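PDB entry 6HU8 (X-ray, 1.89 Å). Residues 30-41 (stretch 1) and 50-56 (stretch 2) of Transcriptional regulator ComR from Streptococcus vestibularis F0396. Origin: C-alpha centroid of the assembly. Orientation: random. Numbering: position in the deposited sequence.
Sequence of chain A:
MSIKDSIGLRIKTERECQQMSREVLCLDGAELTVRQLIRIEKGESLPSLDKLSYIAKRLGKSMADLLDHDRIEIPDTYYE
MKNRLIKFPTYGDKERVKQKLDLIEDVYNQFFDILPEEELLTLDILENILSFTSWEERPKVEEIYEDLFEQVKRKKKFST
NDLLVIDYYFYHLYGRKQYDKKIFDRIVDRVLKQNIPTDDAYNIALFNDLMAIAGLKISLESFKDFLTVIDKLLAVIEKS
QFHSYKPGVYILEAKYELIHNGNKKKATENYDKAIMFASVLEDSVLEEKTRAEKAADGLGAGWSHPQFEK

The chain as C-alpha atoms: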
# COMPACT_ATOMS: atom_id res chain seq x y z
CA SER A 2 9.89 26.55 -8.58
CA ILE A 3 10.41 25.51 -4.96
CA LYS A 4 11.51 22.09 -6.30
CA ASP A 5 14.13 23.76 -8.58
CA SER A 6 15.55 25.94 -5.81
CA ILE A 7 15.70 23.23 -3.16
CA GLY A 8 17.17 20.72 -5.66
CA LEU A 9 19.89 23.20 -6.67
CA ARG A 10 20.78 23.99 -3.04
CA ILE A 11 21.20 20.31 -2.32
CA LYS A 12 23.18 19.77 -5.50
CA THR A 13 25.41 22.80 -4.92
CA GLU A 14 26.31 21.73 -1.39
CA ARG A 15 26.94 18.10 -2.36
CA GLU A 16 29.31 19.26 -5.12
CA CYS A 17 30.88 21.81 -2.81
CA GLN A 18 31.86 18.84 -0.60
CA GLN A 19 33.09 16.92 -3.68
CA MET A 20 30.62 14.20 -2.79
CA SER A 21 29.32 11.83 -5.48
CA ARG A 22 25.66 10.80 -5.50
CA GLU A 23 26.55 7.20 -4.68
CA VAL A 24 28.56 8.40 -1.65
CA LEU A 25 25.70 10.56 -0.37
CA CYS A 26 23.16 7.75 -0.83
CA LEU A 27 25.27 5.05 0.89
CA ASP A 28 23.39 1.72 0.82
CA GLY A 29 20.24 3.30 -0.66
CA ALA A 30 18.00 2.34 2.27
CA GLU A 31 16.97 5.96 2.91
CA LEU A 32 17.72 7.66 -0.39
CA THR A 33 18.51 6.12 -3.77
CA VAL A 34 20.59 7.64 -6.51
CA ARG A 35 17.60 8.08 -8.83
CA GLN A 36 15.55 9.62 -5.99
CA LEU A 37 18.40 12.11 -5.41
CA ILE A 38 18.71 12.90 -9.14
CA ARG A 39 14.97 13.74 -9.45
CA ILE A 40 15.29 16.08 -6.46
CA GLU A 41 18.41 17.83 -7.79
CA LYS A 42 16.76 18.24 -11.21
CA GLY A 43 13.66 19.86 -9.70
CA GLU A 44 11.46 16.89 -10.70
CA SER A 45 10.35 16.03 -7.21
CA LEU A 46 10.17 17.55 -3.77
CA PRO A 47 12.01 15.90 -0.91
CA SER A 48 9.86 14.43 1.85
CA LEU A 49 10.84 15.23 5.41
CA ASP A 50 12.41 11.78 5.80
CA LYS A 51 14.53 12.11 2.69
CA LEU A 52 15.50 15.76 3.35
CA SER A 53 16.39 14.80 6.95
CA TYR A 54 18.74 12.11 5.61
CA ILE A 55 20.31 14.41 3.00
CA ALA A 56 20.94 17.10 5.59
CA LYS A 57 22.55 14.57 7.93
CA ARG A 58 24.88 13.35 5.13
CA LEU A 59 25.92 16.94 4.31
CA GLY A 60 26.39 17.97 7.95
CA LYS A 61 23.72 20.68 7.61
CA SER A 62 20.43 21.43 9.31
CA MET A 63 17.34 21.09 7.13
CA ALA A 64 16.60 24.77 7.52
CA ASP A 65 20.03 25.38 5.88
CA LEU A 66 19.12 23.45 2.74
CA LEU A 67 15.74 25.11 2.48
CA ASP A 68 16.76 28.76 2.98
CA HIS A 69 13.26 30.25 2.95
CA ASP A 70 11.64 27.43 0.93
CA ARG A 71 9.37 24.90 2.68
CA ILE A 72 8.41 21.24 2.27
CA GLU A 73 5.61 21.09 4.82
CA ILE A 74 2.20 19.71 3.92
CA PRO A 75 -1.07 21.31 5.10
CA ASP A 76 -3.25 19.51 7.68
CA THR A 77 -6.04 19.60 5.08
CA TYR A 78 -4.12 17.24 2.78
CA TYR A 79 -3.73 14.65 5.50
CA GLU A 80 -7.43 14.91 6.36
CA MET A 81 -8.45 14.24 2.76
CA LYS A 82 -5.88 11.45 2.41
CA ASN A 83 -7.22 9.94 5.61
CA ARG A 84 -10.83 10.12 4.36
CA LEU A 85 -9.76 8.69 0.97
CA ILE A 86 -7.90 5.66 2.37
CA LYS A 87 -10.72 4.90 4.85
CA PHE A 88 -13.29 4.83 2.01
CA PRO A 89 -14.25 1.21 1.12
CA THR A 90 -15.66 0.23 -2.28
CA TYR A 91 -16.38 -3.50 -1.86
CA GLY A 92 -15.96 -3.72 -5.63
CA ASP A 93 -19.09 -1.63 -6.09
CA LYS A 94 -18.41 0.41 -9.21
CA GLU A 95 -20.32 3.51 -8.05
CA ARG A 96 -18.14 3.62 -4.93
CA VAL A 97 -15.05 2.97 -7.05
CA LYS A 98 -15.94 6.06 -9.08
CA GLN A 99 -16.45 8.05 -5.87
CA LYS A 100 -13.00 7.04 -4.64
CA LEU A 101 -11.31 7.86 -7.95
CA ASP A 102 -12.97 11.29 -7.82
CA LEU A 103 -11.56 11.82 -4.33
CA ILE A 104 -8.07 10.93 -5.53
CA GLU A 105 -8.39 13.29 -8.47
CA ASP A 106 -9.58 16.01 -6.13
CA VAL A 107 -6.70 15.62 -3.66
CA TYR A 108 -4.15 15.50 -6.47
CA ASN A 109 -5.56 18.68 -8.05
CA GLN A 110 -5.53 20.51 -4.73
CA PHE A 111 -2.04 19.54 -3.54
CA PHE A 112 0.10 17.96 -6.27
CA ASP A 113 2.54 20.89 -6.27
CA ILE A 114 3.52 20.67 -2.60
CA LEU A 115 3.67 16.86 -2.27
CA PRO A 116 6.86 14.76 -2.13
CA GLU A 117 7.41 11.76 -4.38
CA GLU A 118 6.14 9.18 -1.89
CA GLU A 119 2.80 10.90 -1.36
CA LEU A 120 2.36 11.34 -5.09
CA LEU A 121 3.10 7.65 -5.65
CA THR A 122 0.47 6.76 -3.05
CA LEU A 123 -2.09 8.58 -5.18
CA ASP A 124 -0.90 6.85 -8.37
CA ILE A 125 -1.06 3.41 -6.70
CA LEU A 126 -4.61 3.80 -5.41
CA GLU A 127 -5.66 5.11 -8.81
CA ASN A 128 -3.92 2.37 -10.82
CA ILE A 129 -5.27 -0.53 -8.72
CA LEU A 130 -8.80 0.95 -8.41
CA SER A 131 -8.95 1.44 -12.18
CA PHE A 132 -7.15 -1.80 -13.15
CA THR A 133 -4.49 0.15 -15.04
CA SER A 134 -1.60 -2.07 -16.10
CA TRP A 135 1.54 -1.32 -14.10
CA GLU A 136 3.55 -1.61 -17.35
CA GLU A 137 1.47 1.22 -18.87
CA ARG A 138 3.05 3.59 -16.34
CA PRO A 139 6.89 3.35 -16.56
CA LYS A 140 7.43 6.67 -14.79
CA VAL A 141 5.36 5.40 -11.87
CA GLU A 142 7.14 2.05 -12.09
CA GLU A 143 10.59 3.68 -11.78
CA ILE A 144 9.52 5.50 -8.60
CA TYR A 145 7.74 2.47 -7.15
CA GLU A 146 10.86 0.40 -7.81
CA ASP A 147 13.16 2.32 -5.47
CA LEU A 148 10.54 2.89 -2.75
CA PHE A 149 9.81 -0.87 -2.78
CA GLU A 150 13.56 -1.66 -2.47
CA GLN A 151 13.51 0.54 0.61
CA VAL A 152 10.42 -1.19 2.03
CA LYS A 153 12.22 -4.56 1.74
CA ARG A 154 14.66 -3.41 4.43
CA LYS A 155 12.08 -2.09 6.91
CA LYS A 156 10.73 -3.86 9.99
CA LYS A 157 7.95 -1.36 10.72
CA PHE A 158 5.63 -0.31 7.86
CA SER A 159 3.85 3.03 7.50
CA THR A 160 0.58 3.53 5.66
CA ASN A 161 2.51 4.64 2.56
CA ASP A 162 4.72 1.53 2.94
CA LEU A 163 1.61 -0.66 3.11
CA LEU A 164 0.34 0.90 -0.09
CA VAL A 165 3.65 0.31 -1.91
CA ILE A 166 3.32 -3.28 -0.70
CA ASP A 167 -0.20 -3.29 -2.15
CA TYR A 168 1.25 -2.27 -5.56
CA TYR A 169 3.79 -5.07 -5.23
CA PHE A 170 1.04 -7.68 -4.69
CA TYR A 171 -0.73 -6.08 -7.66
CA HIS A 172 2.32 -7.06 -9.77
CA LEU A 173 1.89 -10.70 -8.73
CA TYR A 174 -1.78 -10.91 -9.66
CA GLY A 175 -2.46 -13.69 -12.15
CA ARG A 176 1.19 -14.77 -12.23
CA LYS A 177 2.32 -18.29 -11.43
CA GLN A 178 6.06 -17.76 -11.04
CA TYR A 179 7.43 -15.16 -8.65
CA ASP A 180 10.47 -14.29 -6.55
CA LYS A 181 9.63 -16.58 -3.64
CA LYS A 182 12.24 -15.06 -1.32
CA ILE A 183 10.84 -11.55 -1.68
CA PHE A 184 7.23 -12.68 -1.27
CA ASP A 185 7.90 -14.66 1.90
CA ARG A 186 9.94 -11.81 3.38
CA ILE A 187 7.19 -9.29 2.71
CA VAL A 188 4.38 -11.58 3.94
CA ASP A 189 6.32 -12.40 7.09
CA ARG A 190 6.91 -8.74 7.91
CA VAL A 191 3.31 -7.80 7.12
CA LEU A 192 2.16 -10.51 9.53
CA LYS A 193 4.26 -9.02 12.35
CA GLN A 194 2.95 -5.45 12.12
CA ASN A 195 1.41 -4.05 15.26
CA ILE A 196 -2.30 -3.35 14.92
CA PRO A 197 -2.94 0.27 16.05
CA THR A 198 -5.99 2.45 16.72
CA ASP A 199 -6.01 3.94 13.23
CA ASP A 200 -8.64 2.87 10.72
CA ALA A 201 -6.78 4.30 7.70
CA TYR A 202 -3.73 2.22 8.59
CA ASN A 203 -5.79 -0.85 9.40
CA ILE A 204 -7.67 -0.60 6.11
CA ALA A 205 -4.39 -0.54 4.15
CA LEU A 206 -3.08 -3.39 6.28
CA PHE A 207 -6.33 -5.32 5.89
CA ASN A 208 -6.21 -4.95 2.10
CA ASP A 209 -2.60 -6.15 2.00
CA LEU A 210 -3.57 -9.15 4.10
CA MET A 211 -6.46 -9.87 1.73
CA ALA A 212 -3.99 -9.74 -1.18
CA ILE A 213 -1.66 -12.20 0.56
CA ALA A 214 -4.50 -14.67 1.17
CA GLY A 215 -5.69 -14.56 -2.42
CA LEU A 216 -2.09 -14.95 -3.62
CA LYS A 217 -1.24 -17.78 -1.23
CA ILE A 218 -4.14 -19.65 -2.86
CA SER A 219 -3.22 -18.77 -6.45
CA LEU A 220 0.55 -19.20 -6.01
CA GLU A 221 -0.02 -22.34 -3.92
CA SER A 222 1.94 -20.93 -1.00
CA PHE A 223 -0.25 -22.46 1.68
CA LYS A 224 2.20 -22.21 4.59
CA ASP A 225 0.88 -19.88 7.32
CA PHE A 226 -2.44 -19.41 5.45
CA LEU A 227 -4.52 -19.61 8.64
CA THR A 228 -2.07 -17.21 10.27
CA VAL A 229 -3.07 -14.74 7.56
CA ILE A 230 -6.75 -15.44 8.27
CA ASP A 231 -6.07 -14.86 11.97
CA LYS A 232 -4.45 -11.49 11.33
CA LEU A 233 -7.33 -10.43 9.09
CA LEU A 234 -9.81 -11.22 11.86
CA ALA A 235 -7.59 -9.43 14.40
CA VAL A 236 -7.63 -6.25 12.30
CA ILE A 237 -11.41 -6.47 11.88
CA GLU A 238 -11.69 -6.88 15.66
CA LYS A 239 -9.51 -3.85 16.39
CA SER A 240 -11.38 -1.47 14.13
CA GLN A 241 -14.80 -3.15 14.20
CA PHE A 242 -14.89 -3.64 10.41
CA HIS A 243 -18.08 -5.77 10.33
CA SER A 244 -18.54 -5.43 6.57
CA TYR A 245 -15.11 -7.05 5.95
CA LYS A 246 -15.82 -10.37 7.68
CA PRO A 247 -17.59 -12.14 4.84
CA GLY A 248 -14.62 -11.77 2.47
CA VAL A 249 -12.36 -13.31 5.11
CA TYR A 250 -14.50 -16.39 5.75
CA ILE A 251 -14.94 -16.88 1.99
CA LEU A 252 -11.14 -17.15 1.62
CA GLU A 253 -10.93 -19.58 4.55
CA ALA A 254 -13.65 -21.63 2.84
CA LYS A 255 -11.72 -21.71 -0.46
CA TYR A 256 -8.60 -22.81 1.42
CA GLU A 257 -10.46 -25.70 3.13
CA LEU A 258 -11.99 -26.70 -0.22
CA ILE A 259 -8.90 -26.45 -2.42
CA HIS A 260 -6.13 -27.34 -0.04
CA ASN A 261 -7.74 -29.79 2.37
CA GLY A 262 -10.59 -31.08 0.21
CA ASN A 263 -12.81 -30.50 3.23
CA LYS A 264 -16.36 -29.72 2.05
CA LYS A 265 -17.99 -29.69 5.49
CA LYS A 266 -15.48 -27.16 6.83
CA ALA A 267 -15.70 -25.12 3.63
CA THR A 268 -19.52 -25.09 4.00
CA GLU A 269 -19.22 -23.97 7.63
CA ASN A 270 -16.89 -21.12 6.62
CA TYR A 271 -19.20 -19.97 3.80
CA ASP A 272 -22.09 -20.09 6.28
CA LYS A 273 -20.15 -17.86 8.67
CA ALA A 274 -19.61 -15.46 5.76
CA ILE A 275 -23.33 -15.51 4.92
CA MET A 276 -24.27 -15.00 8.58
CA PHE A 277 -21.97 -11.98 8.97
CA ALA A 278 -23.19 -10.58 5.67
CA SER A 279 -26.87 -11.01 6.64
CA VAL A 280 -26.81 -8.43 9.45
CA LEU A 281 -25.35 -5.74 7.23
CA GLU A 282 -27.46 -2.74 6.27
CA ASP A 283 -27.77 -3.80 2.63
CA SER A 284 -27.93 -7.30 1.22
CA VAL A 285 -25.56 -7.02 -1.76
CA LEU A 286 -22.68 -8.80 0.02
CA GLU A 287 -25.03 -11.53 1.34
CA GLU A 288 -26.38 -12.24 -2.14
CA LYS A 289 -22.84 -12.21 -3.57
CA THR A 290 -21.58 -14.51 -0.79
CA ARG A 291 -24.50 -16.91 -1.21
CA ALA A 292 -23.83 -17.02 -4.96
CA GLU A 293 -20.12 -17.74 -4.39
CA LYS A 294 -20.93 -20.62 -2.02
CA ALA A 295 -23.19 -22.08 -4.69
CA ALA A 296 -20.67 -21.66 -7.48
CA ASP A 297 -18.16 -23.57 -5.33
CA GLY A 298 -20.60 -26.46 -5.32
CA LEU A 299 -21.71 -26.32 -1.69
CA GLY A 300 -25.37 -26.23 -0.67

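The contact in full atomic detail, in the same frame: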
# COMPACT_ATOMS: atom_id res chain seq x y z
N ALA A 30 19.17 2.66 1.45
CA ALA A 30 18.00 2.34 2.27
C ALA A 30 17.14 3.56 2.56
O ALA A 30 15.93 3.41 2.78
CB ALA A 30 18.41 1.67 3.58
N GLU A 31 17.73 4.76 2.55
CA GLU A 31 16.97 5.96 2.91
C GLU A 31 16.78 6.89 1.73
O GLU A 31 15.78 7.61 1.64
CB GLU A 31 17.66 6.69 4.07
CG GLU A 31 17.53 5.88 5.36
CD GLU A 31 18.23 6.50 6.56
OE1 GLU A 31 19.48 6.44 6.62
OE2 GLU A 31 17.53 7.06 7.43
N LEU A 32 17.75 6.86 0.83
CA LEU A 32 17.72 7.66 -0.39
C LEU A 32 18.45 6.91 -1.50
O LEU A 32 19.57 6.44 -1.29
CB LEU A 32 18.36 9.02 -0.17
CG LEU A 32 18.23 9.97 -1.36
CD1 LEU A 32 16.79 10.44 -1.44
CD2 LEU A 32 19.18 11.15 -1.19
N THR A 33 17.83 6.78 -2.66
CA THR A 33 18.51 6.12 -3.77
C THR A 33 19.09 7.16 -4.71
O THR A 33 18.71 8.34 -4.67
CB THR A 33 17.58 5.19 -4.57
OG1 THR A 33 16.60 5.97 -5.27
CG2 THR A 33 16.86 4.20 -3.63
N VAL A 34 19.99 6.72 -5.58
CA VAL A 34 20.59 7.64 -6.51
C VAL A 34 19.54 8.29 -7.41
O VAL A 34 19.59 9.49 -7.66
CB VAL A 34 21.68 6.91 -7.36
CG1 VAL A 34 22.06 7.72 -8.56
CG2 VAL A 34 22.89 6.62 -6.46
N ARG A 35 18.56 7.51 -7.89
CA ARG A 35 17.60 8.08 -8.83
C ARG A 35 16.63 9.03 -8.10
O ARG A 35 16.20 10.03 -8.68
CB ARG A 35 16.82 6.98 -9.55
CG ARG A 35 17.67 6.21 -10.56
CD ARG A 35 16.82 5.19 -11.32
NE ARG A 35 16.41 4.09 -10.46
CZ ARG A 35 15.67 3.06 -10.84
NH1 ARG A 35 15.24 2.96 -12.10
NH2 ARG A 35 15.34 2.12 -9.97
N GLN A 36 16.32 8.71 -6.85
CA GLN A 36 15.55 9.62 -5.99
C GLN A 36 16.29 10.95 -5.83
O GLN A 36 15.70 12.02 -5.99
CB GLN A 36 15.30 8.99 -4.62
CG GLN A 36 14.16 7.96 -4.60
CD GLN A 36 14.17 7.13 -3.35
OE1 GLN A 36 15.01 7.33 -2.47
NE2 GLN A 36 13.24 6.18 -3.25
N LEU A 37 17.58 10.89 -5.52
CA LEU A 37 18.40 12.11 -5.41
C LEU A 37 18.43 12.89 -6.73
O LEU A 37 18.22 14.09 -6.74
CB LEU A 37 19.83 11.78 -4.95
CG LEU A 37 20.79 12.98 -4.83
CD1 LEU A 37 20.24 14.07 -3.90
CD2 LEU A 37 22.15 12.53 -4.33
N ILE A 38 18.71 12.21 -7.84
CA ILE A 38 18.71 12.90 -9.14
C ILE A 38 17.40 13.67 -9.46
O ILE A 38 17.45 14.78 -9.98
CB ILE A 38 19.00 11.91 -10.27
CG1 ILE A 38 20.47 11.48 -10.19
CG2 ILE A 38 18.79 12.55 -11.63
CD1 ILE A 38 20.82 10.31 -11.11
N ARG A 39 16.24 13.08 -9.16
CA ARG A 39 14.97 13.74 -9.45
C ARG A 39 14.81 14.98 -8.57
O ARG A 39 14.24 16.00 -9.00
CB ARG A 39 13.79 12.77 -9.23
CG ARG A 39 13.63 11.73 -10.35
CD ARG A 39 12.35 10.93 -10.23
NE ARG A 39 12.29 10.09 -9.04
CZ ARG A 39 12.73 8.84 -8.99
NH1 ARG A 39 13.27 8.28 -10.08
NH2 ARG A 39 12.65 8.14 -7.86
N ILE A 40 15.33 14.92 -7.35
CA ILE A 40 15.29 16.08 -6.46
C ILE A 40 16.20 17.18 -7.00
O ILE A 40 15.76 18.33 -7.18
CB ILE A 40 15.71 15.71 -5.01
CG1 ILE A 40 14.65 14.81 -4.36
CG2 ILE A 40 16.01 16.97 -4.17
CD1 ILE A 40 15.10 14.22 -3.03
N GLU A 41 17.46 16.84 -7.31
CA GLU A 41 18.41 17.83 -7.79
C GLU A 41 18.00 18.44 -9.13
O GLU A 41 18.37 19.57 -9.42
CB GLU A 41 19.82 17.23 -7.92
CG GLU A 41 20.43 16.85 -6.55
CD GLU A 41 21.89 16.40 -6.63
OE1 GLU A 41 22.39 16.15 -7.75
OE2 GLU A 41 22.55 16.29 -5.57
N ASP A 50 11.49 12.89 5.55
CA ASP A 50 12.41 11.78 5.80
C ASP A 50 13.62 11.86 4.89
O ASP A 50 14.75 11.72 5.35
CB ASP A 50 11.72 10.43 5.58
CG ASP A 50 10.66 10.14 6.63
OD1 ASP A 50 10.77 10.65 7.76
OD2 ASP A 50 9.71 9.38 6.30
N LYS A 51 13.40 12.07 3.60
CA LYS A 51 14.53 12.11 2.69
C LYS A 51 15.36 13.40 2.87
O LYS A 51 16.60 13.36 2.81
CB LYS A 51 14.04 11.92 1.25
CG LYS A 51 13.32 10.57 1.09
CD LYS A 51 13.42 9.96 -0.30
CE LYS A 51 12.62 8.64 -0.38
NZ LYS A 51 13.00 7.64 0.66
N LEU A 52 14.72 14.54 3.11
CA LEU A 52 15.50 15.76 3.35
C LEU A 52 16.31 15.64 4.66
O LEU A 52 17.45 16.09 4.73
CB LEU A 52 14.59 16.99 3.41
CG LEU A 52 15.35 18.32 3.44
CD1 LEU A 52 16.19 18.54 2.19
CD2 LEU A 52 14.41 19.51 3.62
N SER A 53 15.71 15.04 5.68
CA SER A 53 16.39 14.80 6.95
C SER A 53 17.67 13.97 6.75
O SER A 53 18.70 14.22 7.36
CB SER A 53 15.44 14.11 7.93
OG SER A 53 16.10 13.83 9.15
N TYR A 54 17.59 12.96 5.88
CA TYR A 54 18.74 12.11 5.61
C TYR A 54 19.82 12.91 4.87
O TYR A 54 21.01 12.86 5.23
CB TYR A 54 18.31 10.88 4.79
CG TYR A 54 19.49 10.07 4.26
CD1 TYR A 54 20.14 9.15 5.07
CD2 TYR A 54 19.95 10.25 2.96
CE1 TYR A 54 21.23 8.42 4.59
CE2 TYR A 54 21.07 9.52 2.46
CZ TYR A 54 21.69 8.63 3.30
OH TYR A 54 22.75 7.90 2.87
N ILE A 55 19.40 13.64 3.84
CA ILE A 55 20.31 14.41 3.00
C ILE A 55 21.05 15.43 3.84
O ILE A 55 22.27 15.61 3.70
CB ILE A 55 19.55 15.11 1.84
CG1 ILE A 55 19.09 14.07 0.80
CG2 ILE A 55 20.41 16.19 1.18
CD1 ILE A 55 18.17 14.64 -0.28
N ALA A 56 20.32 16.09 4.74
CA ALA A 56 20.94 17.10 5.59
C ALA A 56 21.94 16.44 6.55
O ALA A 56 23.01 16.98 6.78
CB ALA A 56 19.88 17.89 6.36

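The contact is a small, mainly apolar packing of a loop and the helix that follows it against one side of a second helix, fastened by a single hydrogen bond from a lysine side chain to a loop carbonyl. About 416 Å² is buried, both sides summed. The axes of helices 34-41 and 50-56 run nearly perpendicular, at 95°, and come no closer than 12.2 Å, and the closest CA pair across the stretches is Leu 32 CA and Lys 51 CA, 6.3 Å apart, with Leu 32 in the loop.

Lys 51 leaves its helix sideways, but its long chain (m, t, t, m) brings the ammonium group to the loop: Lys 51 NZ donates to Glu 31 O at 2.9 Å. The methylenes on the way are used as well, with Lys 51 CD 3.6 Å from Leu 32 CD1 and Lys 51 CE 3.4 Å from Gln 36 OE1. That amide oxygen accepts from Thr 33 N (2.9 Å between Thr 33 N and Gln 36 OE1), while Gln 36 N donates to Thr 33 OG1 at 3.2 Å. The bond from Gln 36 N to Thr 33 OG1 caps the start of the helix, and the pair together ties Gln 36 to the loop.

One turn along, Tyr 54 lies against the loop. Glu 31 CB sits over a face of its ring, 4.0 Å from the Tyr 54 ring centroid and 24° off the normal, a CH-pi contact; Leu 32 CB approaches the ring obliquely, 3.7 Å from Tyr 54 CD2.

Ile 55 supplies the apolar link to both loop and helix. Ile 55 CG1 is 3.5 Å from Leu 32 CD2, and Ile 55 CD1 reaches Ile 40 CD1 at 4.1 Å and Leu 37 CD1 at 4.2 Å. These buried branched side chains bridge the space between the widely separated axes through van der Waals contact.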